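Local coordinates for uncharacterized protein (Legionella pneumophila subsp. pneumophila, PDB 4HFV) that is of unknown biochemical function but is a putative effector delivered into host cells by the Dot/Icm type IV secretion system, at residues Y82-D86 and E167-R171. Residues are numbered along the deposited sequence.
Sequences YYIRD and ELSDR
Residues 82-86 and 167-171 are turns within longer helices, with Asp86 N to Tyr82 O at 3.0 Å and Arg171 N to Glu167 O at 2.9 Å. Their axes cross almost perpendicularly, at 94°, and approach to 13.1 Å at their closest; the nearest CA atoms, Tyr83 and Leu168, are 8.8 Å apart, so long side chains must span the gap. Tyr82 turns instead to helix 120-136. Tyr83 (chi1 t, chi2 52°) reaches across: Leu168 CD2 lies 3.8 Å from its ring centroid and 6° off the normal, a CH-pi contact over the face, while Tyr83 OH sits 3.2 Å from Glu167 CG and hydrogen-bonds Asp164, a turn before Glu167. Helix 70-90 is thereby joined to the long C-terminal helix 161-188 of this mainly helical, strand-free chain; on the latter, Ser169 lines a crystallographic succinate site, the ligand probably coming from the crystallisation liquor. Ile84 and Arg85 pack against helix 101-109. Asp86 (chi1 t) ends the segment with a salt bridge, Arg171 NH1 to Asp86 OD2 at 2.8 Å and 151°, supplemented by a water linking Asp86 OD2 (2.9 Å) and Arg171 NH2 (2.7 Å). Arg171 (m, t, t) extends past the Tyr83 ring edge, Arg171 CZ lying 3.7 Å from Tyr83 CE1, and Arg171 NE donates to Glu167 OE2 at 2.6 Å, an i to i+4 salt bridge.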
loop_
_atom_site.group_PDB
_atom_site.type_symbol
_atom_site.label_atom_id
_atom_site.label_comp_id
_atom_site.label_asym_id
_atom_site.label_seq_id
_atom_site.Cartn_x
_atom_site.Cartn_y
_atom_site.Cartn_z
ATOM N N TYR A 82 -2.485 -20.157 0.517
ATOM C CA TYR A 82 -2.464 -19.792 -0.896
ATOM C C TYR A 82 -1.086 -19.318 -1.314
ATOM O O TYR A 82 -0.577 -19.734 -2.337
ATOM C CB TYR A 82 -3.503 -18.715 -1.202
ATOM C CG TYR A 82 -3.675 -18.529 -2.686
ATOM C CD1 TYR A 82 -2.842 -17.674 -3.372
ATOM C CD2 TYR A 82 -4.627 -19.266 -3.412
ATOM C CE1 TYR A 82 -2.967 -17.493 -4.733
ATOM C CE2 TYR A 82 -4.755 -19.104 -4.776
ATOM C CZ TYR A 82 -3.912 -18.212 -5.426
ATOM O OH TYR A 82 -3.996 -17.995 -6.776
ATOM N N TYR A 83 -0.476 -18.462 -0.496
ATOM C CA TYR A 83 0.869 -17.944 -0.767
ATOM C C TYR A 83 1.924 -19.055 -0.841
ATOM O O TYR A 83 2.773 -19.093 -1.738
ATOM C CB TYR A 83 1.211 -16.902 0.327
ATOM C CG TYR A 83 2.539 -16.170 0.175
ATOM C CD1 TYR A 83 2.893 -15.529 -1.001
ATOM C CD2 TYR A 83 3.416 -16.081 1.255
ATOM C CE1 TYR A 83 4.102 -14.829 -1.086
ATOM C CE2 TYR A 83 4.606 -15.417 1.180
ATOM C CZ TYR A 83 4.959 -14.798 0.023
ATOM O OH TYR A 83 6.179 -14.157 -0.013
ATOM N N ILE A 84 1.909 -19.955 0.126
ATOM C CA ILE A 84 2.900 -21.022 0.097
ATOM C C ILE A 84 2.662 -21.938 -1.085
ATOM O O ILE A 84 3.613 -22.374 -1.729
ATOM C CB ILE A 84 2.918 -21.832 1.400
ATOM C CG1 ILE A 84 3.645 -21.013 2.474
ATOM C CG2 ILE A 84 3.611 -23.175 1.154
ATOM C CD1 ILE A 84 3.378 -21.485 3.854
ATOM N N ARG A 85 1.395 -22.234 -1.391
ATOM C CA ARG A 85 1.063 -22.981 -2.623
ATOM C C ARG A 85 1.689 -22.308 -3.867
ATOM O O ARG A 85 2.317 -22.953 -4.710
ATOM C CB ARG A 85 -0.466 -23.056 -2.797
ATOM C CG ARG A 85 -0.977 -23.811 -4.045
ATOM C CD ARG A 85 -2.490 -24.035 -3.974
ATOM N NE ARG A 85 -3.065 -24.654 -5.179
ATOM C CZ ARG A 85 -3.383 -23.988 -6.284
ATOM N NH1 ARG A 85 -3.182 -22.694 -6.336
ATOM N NH2 ARG A 85 -3.942 -24.601 -7.328
ATOM N N ASP A 86 1.536 -20.992 -3.989
ATOM C CA ASP A 86 2.081 -20.296 -5.139
ATOM C C ASP A 86 3.624 -20.362 -5.180
ATOM O O ASP A 86 4.255 -20.493 -6.238
ATOM C CB ASP A 86 1.624 -18.845 -5.080
ATOM C CG ASP A 86 1.940 -18.093 -6.356
ATOM O OD1 ASP A 86 1.372 -18.455 -7.385
ATOM O OD2 ASP A 86 2.749 -17.142 -6.316
ATOM N N GLU A 167 7.666 -8.946 -0.009
ATOM C CA GLU A 167 7.097 -9.617 -1.165
ATOM C C GLU A 167 5.564 -9.470 -1.164
ATOM O O GLU A 167 4.971 -9.137 -2.181
ATOM C CB GLU A 167 7.494 -11.086 -1.190
ATOM C CG GLU A 167 6.709 -11.916 -2.227
ATOM C CD GLU A 167 7.022 -11.573 -3.657
ATOM O OE1 GLU A 167 8.189 -11.215 -3.957
ATOM O OE2 GLU A 167 6.088 -11.655 -4.486
ATOM N N LEU A 168 4.935 -9.709 -0.017
ATOM C CA LEU A 168 3.492 -9.601 0.111
ATOM C C LEU A 168 3.052 -8.171 -0.197
ATOM O O LEU A 168 2.045 -7.926 -0.882
ATOM C CB LEU A 168 3.044 -10.033 1.511
ATOM C CG LEU A 168 3.092 -11.581 1.721
ATOM C CD1 LEU A 168 2.921 -11.893 3.166
ATOM C CD2 LEU A 168 1.975 -12.230 0.920
ATOM N N SER A 169 3.837 -7.225 0.289
ATOM C CA SER A 169 3.564 -5.838 0.006
ATOM C C SER A 169 3.693 -5.544 -1.490
ATOM O O SER A 169 2.854 -4.857 -2.074
ATOM C CB SER A 169 4.503 -4.976 0.853
ATOM O OG SER A 169 4.570 -3.708 0.333
ATOM N N ASP A 170 4.689 -6.129 -2.144
ATOM C CA ASP A 170 4.806 -5.923 -3.571
ATOM C C ASP A 170 3.604 -6.484 -4.323
ATOM O O ASP A 170 3.106 -5.865 -5.272
ATOM C CB ASP A 170 6.071 -6.559 -4.132
ATOM C CG ASP A 170 7.334 -5.908 -3.636
ATOM O OD1 ASP A 170 7.271 -4.749 -3.178
ATOM O OD2 ASP A 170 8.401 -6.553 -3.748
ATOM N N ARG A 171 3.148 -7.682 -3.951
ATOM C CA ARG A 171 2.036 -8.275 -4.675
ATOM C C ARG A 171 0.756 -7.475 -4.503
ATOM O O ARG A 171 0.006 -7.261 -5.465
ATOM C CB ARG A 171 1.822 -9.727 -4.229
ATOM C CG ARG A 171 2.987 -10.609 -4.529
ATOM C CD ARG A 171 2.702 -12.066 -4.039
ATOM N NE ARG A 171 3.832 -12.931 -4.359
ATOM C CZ ARG A 171 3.740 -14.201 -4.711
ATOM N NH1 ARG A 171 2.548 -14.781 -4.815
ATOM N NH2 ARG A 171 4.843 -14.877 -4.978
HETATM O O HOH W 1 5.581 -17.394 -5.696
#